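Local structure of amino Transferase (Eubacterium rectale, 3ELE) at residues A216-P219 / Y220-I223; V242-Y246 / S247-S251; K235-D238 / N239-V242; F88-T92 / H93-F97. The protein probably catalyses pyridoxal-phosphate-dependent amino-group transfer, as a dimeric member of the class I and II aminotransferase family. One frame throughout, in Å; residues are numbered along the deposited sequence.

Interaction 1 (A216-P219 / Y220-I223); sequences ADEP and YREI. With PLP (pyridoxal-5'-phosphate), chain E.
The chain leaves strand 213-217 through two overlapping type I turns, E218 to R221 and Y220 to I223, the first closed by R221 N giving its hydrogen to E218 O at 3.1 Å. The same two residues pair again through their side chains, which run side by side in one direction. R221 grips E218 side-on, with NE bonded to OE1 at 2.9 Å and NH2 bonded to OE2 at 3.0 Å. Both oxygens lie close to the guanidinium plane, yet the carboxylate is twisted 49° against it, and NE meets OE1 from above the carboxylate plane. A bend about CG-CD (chi3 -82°) turns NE and NH2 to the E218 carboxylate, while the carbonyls of V230 and P231 take further N-H groups. Two waters fill in the backbone: one joins D217 O to Y220 N, the other P219 O to E222 N. On the cofactor side, Y220 reaches across P219, its CD2 4.1 Å from P219 CG, and its OH is hydrogen-bonded at 2.6 Å to O3 of pyridoxal phosphate, an atom lying near the plane of the Y220 ring, at its edge. D217 holds OD2 2.7 Å from the pyridine N1, and Y137 bonds to that same oxygen. An aspartate facing N1 at the end of a central strand, and a tyrosine at O3 in the turn that follows, are the signature of the fold type I aminotransferase site.

Interaction 2 (V242-Y246 / S247-S251); sequences VCYSY and SKSLS. With PLP (pyridoxal-5'-phosphate), chain E.
Y244 reaches forward from the end of strand 240-245 to S249, whose OG donates to the tyrosine OH at 2.9 Å; E222 is the other partner of that hydroxyl. The S249 OG is turned between its own backbone N and carbonyl carbon (chi1 67°), which aims it back at the strand. Next comes S245, whose OG donates to O1P of the cofactor phosphate at 2.6 Å and accepts a long, weak bond from S247 N. The S245 carbonyl is tied to S249 N by a water lying between them. Y246 follows: its O accepts L250 N at 3.2 Å, and its ring lies alongside L250, with CD2 3.5 Å from L250 CD1. One face of that ring takes the edge of Y244, whose CE2 stands over its centre, 3.6 Å above the Y246 plane. In the second segment, S247 OG lies 2.8 Å from O2P and 2.9 Å from O1P of the cofactor, so its single proton may go to either. K248 brings NZ to 3.1 Å from C4A of the cofactor, a gap too long for a covalent link, and Y72 of the second subunit bonds weakly to NZ. Two serines thus hold the phosphate while the lysine stands at the aldehyde carbon, consistent with K248 being the residue that forms the internal Schiff base in aminotransferases of this family.

Interaction 3 (K235-D238 / N239-V242); sequences KYYD and NTLV
T240 and Y237 make the tight half of this turn, where T240 OG1 donates its hydrogen to Y237 O at 2.8 Å, arriving from above the carbonyl plane. With OG1 anti to its own carbonyl carbon (chi1 -59°), the threonine turns the hydroxyl back along the chain it has just left. T240 OG1 also sits in the plane of the Y237 ring, at the edge, 3.5 Å from CD2 of the tyrosine. A little further round that edge, N239 O comes to 3.1 Å from Y237 CE2. The backbone between them is pinched into an inverse gamma turn centred on N239, with T240 N giving a weak, bent bond to D238 O at 3.0 Å. The looser side is confined to D238 and the N239 amide. D238 is exposed, and its carboxylate leads off the turn. N239 is partly exposed and touches the tyrosine lightly through CB; from its amide a water bridges to the buried Y237 hydroxyl, accepting from N239 ND2 at 2.8 Å and donating to Y237 OH at 2.7 Å. Both side chains also have direct partners beyond the turn: Y237 OH bonds to I212 O, and N239 OD1 receives Y267 N. Hydroxyl, carbonyl and amide groups are therefore paired on the way into strand 240-245, and the turn is held chiefly by polar bonds, with the tyrosine ring packed on helix 191-208.

Interaction 4 (F88-T92 / H93-F97); sequences FLNNT and HGTHF
N90 and F97 are joined by a pair of hydrogen bonds that use both ends of the asparagine amide. N90 ND2 donates to F97 O at 2.7 Å, a nearly straight bond (160°) that lies in the amide plane and meets a carbonyl lone pair. N90 OD1 in turn accepts F97 N at 2.9 Å, from a donor tilted out of the amide plane, and also T95 OG1 at 2.9 Å, this one in plane on a lone pair. The threonine can serve it because its OG1 is set between the backbone N and carbonyl carbon (chi1 50°). Three bonds therefore fix the rotation of the amide.

Main-chain bonds finish helix 79-93: H93 N reaches L89 O at 2.8 Å, and G94 N reaches N90 O at 2.9 Å. G94 takes positive phi and leads the chain off the helix. A side-chain to main-chain bond joins them within the same helix, T92 OG1 folding back onto F88 O at 2.6 Å.

Apolar contacts accompany the polar ones. T92 CG2 makes a CH-pi contact over the face of the H93 imidazole, 3.9 Å from the ring centroid, while F232 stacks on the histidine. L89 CB meets the edge of the F97 ring, and both side chains pack on strand 258-261.

Because its amide both donates to and accepts from the F97 main chain, much as a peptide group would, N90 satisfies both main-chain polar atoms of that residue and so fixes the outgoing loop against the helix end.

In the fold
Interactions 1 and 2 lie at the cofactor, their centres 7 Å apart, on neighbouring parallel strands of the central sheet. They meet different parts of the ligand: 216-223 at N1 and O3, 242-251 at the phosphate and aldehyde carbon. A probable hydrogen bond of 2.8 Å between E222 OE1 and Y244 OH links the loop after one strand to the other strand. Interaction 3 is the entry to the same strand 240-245 and shares V242 with interaction 2; L241 O there meets A216 N of interaction 1 at 2.9 Å. Interaction 4 lies peripherally, yet H93 O probably bonds K235 NZ of interaction 3 at 2.7 Å, and the H93 ring packs on R221 of interaction 1.

Interaction 1 (A216-P219 / Y220-I223)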
loop_
_atom_site.group_PDB
_atom_site.type_symbol
_atom_site.label_atom_id
_atom_site.label_comp_id
_atom_site.label_asym_id
_atom_site.label_seq_id
_atom_site.Cartn_x
_atom_site.Cartn_y
_atom_site.Cartn_z
ATOM N N ALA A 216 12.231 -4.864 -14.188
ATOM C CA ALA A 216 13.343 -3.966 -13.929
ATOM C C ALA A 216 13.108 -3.164 -12.660
ATOM O O ALA A 216 12.285 -2.246 -12.654
ATOM C CB ALA A 216 13.559 -3.009 -15.132
ATOM N N ASP A 217 13.876 -3.486 -11.614
ATOM C CA ASP A 217 13.799 -2.843 -10.297
ATOM C C ASP A 217 14.799 -1.700 -10.318
ATOM O O ASP A 217 15.982 -1.901 -10.028
ATOM C CB ASP A 217 14.135 -3.877 -9.206
ATOM C CG ASP A 217 13.883 -3.384 -7.818
ATOM O OD1 ASP A 217 13.173 -2.381 -7.653
ATOM O OD2 ASP A 217 14.366 -4.044 -6.882
ATOM N N GLU A 218 14.318 -0.494 -10.635
ATOM C CA GLU A 218 15.188 0.685 -10.887
ATOM C C GLU A 218 15.272 1.842 -9.887
ATOM O O GLU A 218 15.583 2.965 -10.309
ATOM C CB GLU A 218 14.775 1.294 -12.220
ATOM C CG GLU A 218 14.830 0.347 -13.384
ATOM C CD GLU A 218 14.994 1.081 -14.682
ATOM O OE1 GLU A 218 14.445 2.203 -14.819
ATOM O OE2 GLU A 218 15.707 0.554 -15.554
ATOM N N PRO A 219 15.099 1.593 -8.568
ATOM C CA PRO A 219 15.131 2.764 -7.665
ATOM C C PRO A 219 16.487 3.487 -7.546
ATOM O O PRO A 219 16.483 4.666 -7.153
ATOM C CB PRO A 219 14.660 2.194 -6.317
ATOM C CG PRO A 219 15.112 0.768 -6.329
ATOM C CD PRO A 219 14.943 0.337 -7.804
ATOM N N TYR A 220 17.604 2.818 -7.889
ATOM C CA TYR A 220 18.963 3.426 -7.868
ATOM C C TYR A 220 19.393 4.023 -9.218
ATOM O O TYR A 220 20.554 4.444 -9.344
ATOM C CB TYR A 220 20.031 2.392 -7.427
ATOM C CG TYR A 220 19.741 1.797 -6.080
ATOM C CD1 TYR A 220 19.994 2.518 -4.937
ATOM C CD2 TYR A 220 19.168 0.527 -5.947
ATOM C CE1 TYR A 220 19.713 2.006 -3.686
ATOM C CE2 TYR A 220 18.873 0.001 -4.675
ATOM C CZ TYR A 220 19.145 0.770 -3.553
ATOM O OH TYR A 220 18.887 0.351 -2.279
ATOM N N ARG A 221 18.486 4.067 -10.213
ATOM C CA ARG A 221 18.783 4.560 -11.574
ATOM C C ARG A 221 19.642 5.812 -11.621
ATOM O O ARG A 221 20.624 5.834 -12.360
ATOM C CB ARG A 221 17.486 4.751 -12.406
ATOM C CG ARG A 221 17.696 5.495 -13.768
ATOM C CD ARG A 221 16.505 5.393 -14.690
ATOM N NE ARG A 221 16.534 4.120 -15.396
ATOM C CZ ARG A 221 17.282 3.862 -16.466
ATOM N NH1 ARG A 221 18.142 4.741 -16.967
ATOM N NH2 ARG A 221 17.213 2.675 -17.019
ATOM N N GLU A 222 19.293 6.828 -10.819
ATOM C CA GLU A 222 20.045 8.098 -10.804
ATOM C C GLU A 222 21.255 8.091 -9.858
ATOM O O GLU A 222 22.047 9.027 -9.906
ATOM C CB GLU A 222 19.152 9.306 -10.510
ATOM C CG GLU A 222 18.044 9.555 -11.545
ATOM C CD GLU A 222 16.879 8.601 -11.440
ATOM O OE1 GLU A 222 16.590 8.127 -10.307
ATOM O OE2 GLU A 222 16.260 8.316 -12.497
ATOM N N ILE A 223 21.377 7.066 -9.000
ATOM C CA ILE A 223 22.523 6.895 -8.101
ATOM C C ILE A 223 23.551 6.075 -8.880
ATOM O O ILE A 223 23.702 4.875 -8.686
ATOM C CB ILE A 223 22.144 6.252 -6.724
ATOM C CG1 ILE A 223 21.002 7.066 -6.066
ATOM C CG2 ILE A 223 23.397 6.137 -5.809
ATOM C CD1 ILE A 223 20.961 7.016 -4.539
HETATM N N1 PLP E . 14.600 -2.611 -4.626
HETATM C C2 PLP E . 15.894 -2.571 -4.102
HETATM C C2A PLP E . 16.997 -3.271 -4.829
HETATM C C3 PLP E . 16.160 -1.854 -2.918
HETATM O O3 PLP E . 17.434 -1.795 -2.406
HETATM C C4 PLP E . 15.112 -1.202 -2.228
HETATM C C4A PLP E . 15.385 -0.853 -0.776
HETATM O O4A PLP E . 15.190 -1.691 0.106
HETATM C C5 PLP E . 13.798 -1.256 -2.785
HETATM C C6 PLP E . 13.553 -1.969 -3.985
HETATM C C5A PLP E . 12.595 -0.623 -2.117
HETATM O O4P PLP E . 12.347 0.683 -2.530
HETATM P P PLP E . 11.007 1.392 -1.983
HETATM O O1P PLP E . 10.456 2.314 -3.033
HETATM O O2P PLP E . 11.356 2.252 -0.803
HETATM O O3P PLP E . 9.965 0.397 -1.589
HETATM O O HOH W 1 18.028 0.278 -9.258
HETATM O O HOH W 2 17.749 6.817 -8.161
#

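Interaction 2 (V242-Y246 / S247-S251)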
loop_
_atom_site.group_PDB
_atom_site.type_symbol
_atom_site.label_atom_id
_atom_site.label_comp_id
_atom_site.label_asym_id
_atom_site.label_seq_id
_atom_site.Cartn_x
_atom_site.Cartn_y
_atom_site.Cartn_z
ATOM N N VAL A 242 8.801 -1.864 -15.784
ATOM C CA VAL A 242 9.755 -1.065 -15.001
ATOM C C VAL A 242 9.095 -0.670 -13.690
ATOM O O VAL A 242 7.967 -0.198 -13.694
ATOM C CB VAL A 242 10.270 0.178 -15.762
ATOM C CG1 VAL A 242 11.238 0.994 -14.876
ATOM C CG2 VAL A 242 10.954 -0.251 -17.089
ATOM N N CYS A 243 9.806 -0.924 -12.585
ATOM C CA CYS A 243 9.393 -0.597 -11.223
ATOM C C CYS A 243 10.357 0.472 -10.759
ATOM O O CYS A 243 11.583 0.262 -10.768
ATOM C CB CYS A 243 9.487 -1.821 -10.304
ATOM S SG CYS A 243 8.358 -3.135 -10.792
ATOM N N TYR A 244 9.802 1.613 -10.377
ATOM C CA TYR A 244 10.573 2.734 -9.937
ATOM C C TYR A 244 9.948 3.337 -8.674
ATOM O O TYR A 244 8.789 3.080 -8.361
ATOM C CB TYR A 244 10.631 3.752 -11.086
ATOM C CG TYR A 244 11.500 4.942 -10.769
ATOM C CD1 TYR A 244 12.903 4.853 -10.845
ATOM C CD2 TYR A 244 10.934 6.139 -10.303
ATOM C CE1 TYR A 244 13.709 5.935 -10.514
ATOM C CE2 TYR A 244 11.735 7.232 -9.968
ATOM C CZ TYR A 244 13.116 7.132 -10.080
ATOM O OH TYR A 244 13.885 8.226 -9.744
ATOM N N SER A 245 10.760 4.058 -7.917
ATOM C CA SER A 245 10.287 4.846 -6.797
ATOM C C SER A 245 11.222 6.028 -6.581
ATOM O O SER A 245 12.357 6.024 -7.058
ATOM C CB SER A 245 10.155 4.014 -5.527
ATOM O OG SER A 245 11.398 3.815 -4.882
ATOM N N TYR A 246 10.723 7.023 -5.850
ATOM C CA TYR A 246 11.476 8.236 -5.507
ATOM C C TYR A 246 12.165 8.137 -4.136
ATOM O O TYR A 246 12.605 9.148 -3.594
ATOM C CB TYR A 246 10.555 9.466 -5.620
ATOM C CG TYR A 246 10.057 9.657 -7.034
ATOM C CD1 TYR A 246 8.901 9.004 -7.479
ATOM C CD2 TYR A 246 10.759 10.446 -7.952
ATOM C CE1 TYR A 246 8.443 9.145 -8.787
ATOM C CE2 TYR A 246 10.292 10.603 -9.292
ATOM C CZ TYR A 246 9.140 9.940 -9.690
ATOM O OH TYR A 246 8.643 10.052 -10.973
ATOM N N SER A 247 12.298 6.905 -3.611
ATOM C CA SER A 247 12.909 6.647 -2.311
ATOM C C SER A 247 14.386 7.056 -2.255
ATOM O O SER A 247 14.824 7.593 -1.243
ATOM C CB SER A 247 12.736 5.175 -1.906
ATOM O OG SER A 247 11.347 4.807 -1.855
ATOM N N LYS A 248 15.128 6.833 -3.339
ATOM C CA LYS A 248 16.567 7.178 -3.407
ATOM C C LYS A 248 16.874 8.469 -4.151
ATOM O O LYS A 248 17.731 9.262 -3.711
ATOM C CB LYS A 248 17.363 6.029 -4.028
ATOM C CG LYS A 248 17.594 4.863 -3.092
ATOM C CD LYS A 248 16.437 3.906 -3.000
ATOM C CE LYS A 248 16.542 2.999 -1.786
ATOM N NZ LYS A 248 15.358 2.110 -1.711
ATOM N N SER A 249 16.190 8.665 -5.278
ATOM C CA SER A 249 16.378 9.831 -6.141
ATOM C C SER A 249 16.027 11.139 -5.428
ATOM O O SER A 249 16.788 12.080 -5.490
ATOM C CB SER A 249 15.589 9.669 -7.453
ATOM O OG SER A 249 14.203 9.682 -7.224
ATOM N N LEU A 250 14.905 11.150 -4.708
ATOM C CA LEU A 250 14.443 12.297 -3.920
ATOM C C LEU A 250 14.610 12.130 -2.391
ATOM O O LEU A 250 14.240 13.037 -1.650
ATOM C CB LEU A 250 12.971 12.600 -4.266
ATOM C CG LEU A 250 12.667 13.167 -5.654
ATOM C CD1 LEU A 250 11.143 13.216 -5.878
ATOM C CD2 LEU A 250 13.304 14.563 -5.844
ATOM N N SER A 251 15.163 11.003 -1.925
ATOM C CA SER A 251 15.321 10.730 -0.479
ATOM C C SER A 251 13.984 10.753 0.283
ATOM O O SER A 251 13.886 11.294 1.403
ATOM C CB SER A 251 16.378 11.647 0.177
ATOM O OG SER A 251 17.656 11.343 -0.313
HETATM N N1 PLP E . 14.600 -2.611 -4.626
HETATM C C2 PLP E . 15.894 -2.571 -4.102
HETATM C C2A PLP E . 16.997 -3.271 -4.829
HETATM C C3 PLP E . 16.160 -1.854 -2.918
HETATM O O3 PLP E . 17.434 -1.795 -2.406
HETATM C C4 PLP E . 15.112 -1.202 -2.228
HETATM C C4A PLP E . 15.385 -0.853 -0.776
HETATM O O4A PLP E . 15.190 -1.691 0.106
HETATM C C5 PLP E . 13.798 -1.256 -2.785
HETATM C C6 PLP E . 13.553 -1.969 -3.985
HETATM C C5A PLP E . 12.595 -0.623 -2.117
HETATM O O4P PLP E . 12.347 0.683 -2.530
HETATM P P PLP E . 11.007 1.392 -1.983
HETATM O O1P PLP E . 10.456 2.314 -3.033
HETATM O O2P PLP E . 11.356 2.252 -0.803
HETATM O O3P PLP E . 9.965 0.397 -1.589
HETATM O O HOH W 3 14.682 6.350 -6.172
#

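Interaction 3 (K235-D238 / N239-V242)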
loop_
_atom_site.group_PDB
_atom_site.type_symbol
_atom_site.label_atom_id
_atom_site.label_comp_id
_atom_site.label_asym_id
_atom_site.label_seq_id
_atom_site.Cartn_x
_atom_site.Cartn_y
_atom_site.Cartn_z
ATOM N N LYS A 235 13.648 -0.155 -24.284
ATOM C CA LYS A 235 14.162 0.051 -25.632
ATOM C C LYS A 235 14.841 -1.169 -26.237
ATOM O O LYS A 235 15.005 -1.217 -27.457
ATOM C CB LYS A 235 15.156 1.208 -25.660
ATOM C CG LYS A 235 14.568 2.522 -25.165
ATOM C CD LYS A 235 15.247 3.744 -25.834
ATOM C CE LYS A 235 16.730 3.810 -25.595
ATOM N NZ LYS A 235 17.300 5.100 -26.095
ATOM N N TYR A 236 15.270 -2.105 -25.386
ATOM C CA TYR A 236 15.992 -3.325 -25.783
ATOM C C TYR A 236 15.141 -4.599 -25.784
ATOM O O TYR A 236 15.446 -5.552 -26.506
ATOM C CB TYR A 236 17.192 -3.502 -24.835
ATOM C CG TYR A 236 18.189 -2.361 -24.923
ATOM C CD1 TYR A 236 18.042 -1.208 -24.132
ATOM C CD2 TYR A 236 19.277 -2.421 -25.817
ATOM C CE1 TYR A 236 18.953 -0.140 -24.219
ATOM C CE2 TYR A 236 20.190 -1.355 -25.919
ATOM C CZ TYR A 236 20.021 -0.224 -25.115
ATOM O OH TYR A 236 20.905 0.819 -25.220
ATOM N N TYR A 237 14.104 -4.625 -24.943
ATOM C CA TYR A 237 13.243 -5.763 -24.785
ATOM C C TYR A 237 11.787 -5.284 -24.678
ATOM O O TYR A 237 11.453 -4.440 -23.840
ATOM C CB TYR A 237 13.686 -6.549 -23.542
ATOM C CG TYR A 237 13.052 -7.918 -23.440
ATOM C CD1 TYR A 237 13.377 -8.918 -24.358
ATOM C CD2 TYR A 237 12.157 -8.230 -22.417
ATOM C CE1 TYR A 237 12.804 -10.195 -24.287
ATOM C CE2 TYR A 237 11.568 -9.519 -22.344
ATOM C CZ TYR A 237 11.903 -10.489 -23.276
ATOM O OH TYR A 237 11.342 -11.741 -23.217
ATOM N N ASP A 238 10.934 -5.824 -25.540
ATOM C CA ASP A 238 9.532 -5.404 -25.607
ATOM C C ASP A 238 8.759 -5.684 -24.314
ATOM O O ASP A 238 8.200 -4.758 -23.724
ATOM C CB ASP A 238 8.845 -6.032 -26.826
ATOM C CG ASP A 238 9.255 -5.390 -28.144
ATOM O OD1 ASP A 238 9.886 -4.307 -28.173
ATOM O OD2 ASP A 238 8.911 -5.977 -29.174
ATOM N N ASN A 239 8.812 -6.930 -23.854
ATOM C CA ASN A 239 8.129 -7.372 -22.614
ATOM C C ASN A 239 8.928 -7.024 -21.354
ATOM O O ASN A 239 9.475 -7.869 -20.682
ATOM C CB ASN A 239 7.778 -8.867 -22.709
ATOM C CG ASN A 239 6.716 -9.146 -23.761
ATOM O OD1 ASN A 239 5.664 -8.527 -23.752
ATOM N ND2 ASN A 239 6.985 -10.084 -24.655
ATOM N N THR A 240 8.957 -5.736 -21.045
ATOM C CA THR A 240 9.662 -5.206 -19.889
ATOM C C THR A 240 8.677 -4.391 -19.082
ATOM O O THR A 240 7.954 -3.565 -19.652
ATOM C CB THR A 240 10.799 -4.294 -20.334
ATOM O OG1 THR A 240 11.703 -5.030 -21.152
ATOM C CG2 THR A 240 11.574 -3.631 -19.120
ATOM N N LEU A 241 8.643 -4.660 -17.776
ATOM C CA LEU A 241 7.891 -3.899 -16.785
ATOM C C LEU A 241 8.947 -3.182 -15.972
ATOM O O LEU A 241 9.914 -3.820 -15.559
ATOM C CB LEU A 241 7.068 -4.822 -15.885
ATOM C CG LEU A 241 5.868 -5.491 -16.559
ATOM C CD1 LEU A 241 5.356 -6.689 -15.750
ATOM C CD2 LEU A 241 4.765 -4.442 -16.793
ATOM N N VAL A 242 8.801 -1.864 -15.784
ATOM C CA VAL A 242 9.755 -1.065 -15.001
ATOM C C VAL A 242 9.095 -0.670 -13.690
ATOM O O VAL A 242 7.967 -0.198 -13.694
ATOM C CB VAL A 242 10.270 0.178 -15.762
ATOM C CG1 VAL A 242 11.238 0.994 -14.876
ATOM C CG2 VAL A 242 10.954 -0.251 -17.089
HETATM O O HOH W 4 9.264 -11.673 -25.001
#

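Interaction 4 (F88-T92 / H93-F97)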
loop_
_atom_site.group_PDB
_atom_site.type_symbol
_atom_site.label_atom_id
_atom_site.label_comp_id
_atom_site.label_asym_id
_atom_site.label_seq_id
_atom_site.Cartn_x
_atom_site.Cartn_y
_atom_site.Cartn_z
ATOM N N PHE A 88 8.964 13.282 -19.185
ATOM C CA PHE A 88 10.331 13.294 -18.643
ATOM C C PHE A 88 11.143 12.096 -19.171
ATOM O O PHE A 88 12.303 12.257 -19.528
ATOM C CB PHE A 88 10.345 13.301 -17.096
ATOM C CG PHE A 88 11.711 13.016 -16.503
ATOM C CD1 PHE A 88 12.703 13.995 -16.506
ATOM C CD2 PHE A 88 12.021 11.748 -16.014
ATOM C CE1 PHE A 88 13.991 13.721 -16.010
ATOM C CE2 PHE A 88 13.299 11.460 -15.512
ATOM C CZ PHE A 88 14.285 12.439 -15.510
ATOM N N LEU A 89 10.542 10.906 -19.149
ATOM C CA LEU A 89 11.185 9.662 -19.637
ATOM C C LEU A 89 11.481 9.724 -21.147
ATOM O O LEU A 89 12.553 9.309 -21.576
ATOM C CB LEU A 89 10.336 8.420 -19.303
ATOM C CG LEU A 89 10.165 8.029 -17.826
ATOM C CD1 LEU A 89 9.161 6.833 -17.667
ATOM C CD2 LEU A 89 11.510 7.725 -17.163
ATOM N N ASN A 90 10.534 10.256 -21.924
ATOM C CA ASN A 90 10.718 10.444 -23.378
ATOM C C ASN A 90 11.858 11.440 -23.684
ATOM O O ASN A 90 12.691 11.169 -24.524
ATOM C CB ASN A 90 9.403 10.866 -24.054
ATOM C CG ASN A 90 8.293 9.834 -23.883
ATOM O OD1 ASN A 90 8.531 8.702 -23.444
ATOM N ND2 ASN A 90 7.058 10.236 -24.181
ATOM N N ASN A 91 11.898 12.566 -22.970
ATOM C CA ASN A 91 12.964 13.558 -23.134
ATOM C C ASN A 91 14.352 13.076 -22.700
ATOM O O ASN A 91 15.357 13.549 -23.252
ATOM C CB ASN A 91 12.628 14.878 -22.424
ATOM C CG ASN A 91 11.474 15.657 -23.093
ATOM O OD1 ASN A 91 11.281 15.610 -24.322
ATOM N ND2 ASN A 91 10.728 16.422 -22.276
ATOM N N THR A 92 14.408 12.142 -21.745
ATOM C CA THR A 92 15.675 11.604 -21.215
ATOM C C THR A 92 16.188 10.365 -21.985
ATOM O O THR A 92 17.396 10.231 -22.210
ATOM C CB THR A 92 15.514 11.207 -19.717
ATOM O OG1 THR A 92 14.852 12.264 -19.012
ATOM C CG2 THR A 92 16.865 10.897 -19.062
ATOM N N HIS A 93 15.270 9.480 -22.375
ATOM C CA HIS A 93 15.601 8.198 -23.017
ATOM C C HIS A 93 15.222 8.023 -24.487
ATOM O O HIS A 93 15.676 7.053 -25.134
ATOM C CB HIS A 93 14.973 7.080 -22.190
ATOM C CG HIS A 93 15.377 7.124 -20.753
ATOM N ND1 HIS A 93 16.658 6.827 -20.337
ATOM C CD2 HIS A 93 14.684 7.461 -19.643
ATOM C CE1 HIS A 93 16.732 6.978 -19.026
ATOM N NE2 HIS A 93 15.545 7.355 -18.581
ATOM N N GLY A 94 14.436 8.946 -25.035
ATOM C CA GLY A 94 13.992 8.835 -26.422
ATOM C C GLY A 94 12.897 7.817 -26.659
ATOM O O GLY A 94 12.675 7.383 -27.784
ATOM N N THR A 95 12.191 7.481 -25.582
ATOM C CA THR A 95 11.047 6.601 -25.583
ATOM C C THR A 95 9.815 7.409 -26.082
ATOM O O THR A 95 9.934 8.618 -26.380
ATOM C CB THR A 95 10.843 6.002 -24.168
ATOM O OG1 THR A 95 10.858 7.056 -23.189
ATOM C CG2 THR A 95 11.950 5.042 -23.859
ATOM N N HIS A 96 8.663 6.733 -26.188
ATOM C CA HIS A 96 7.406 7.337 -26.694
ATOM C C HIS A 96 6.198 6.979 -25.812
ATOM O O HIS A 96 5.097 6.689 -26.317
ATOM C CB HIS A 96 7.167 6.920 -28.167
ATOM C CG HIS A 96 7.174 5.438 -28.377
ATOM N ND1 HIS A 96 8.332 4.738 -28.636
ATOM C CD2 HIS A 96 6.179 4.518 -28.320
ATOM C CE1 HIS A 96 8.048 3.452 -28.750
ATOM N NE2 HIS A 96 6.750 3.291 -28.552
ATOM N N PHE A 97 6.401 7.047 -24.493
ATOM C CA PHE A 97 5.336 6.752 -23.535
ATOM C C PHE A 97 4.324 7.901 -23.458
ATOM O O PHE A 97 4.621 9.042 -23.814
ATOM C CB PHE A 97 5.879 6.538 -22.104
ATOM C CG PHE A 97 6.935 5.491 -22.001
ATOM C CD1 PHE A 97 6.649 4.177 -22.351
ATOM C CD2 PHE A 97 8.216 5.801 -21.529
ATOM C CE1 PHE A 97 7.608 3.202 -22.264
ATOM C CE2 PHE A 97 9.192 4.816 -21.421
ATOM C CZ PHE A 97 8.879 3.514 -21.792
#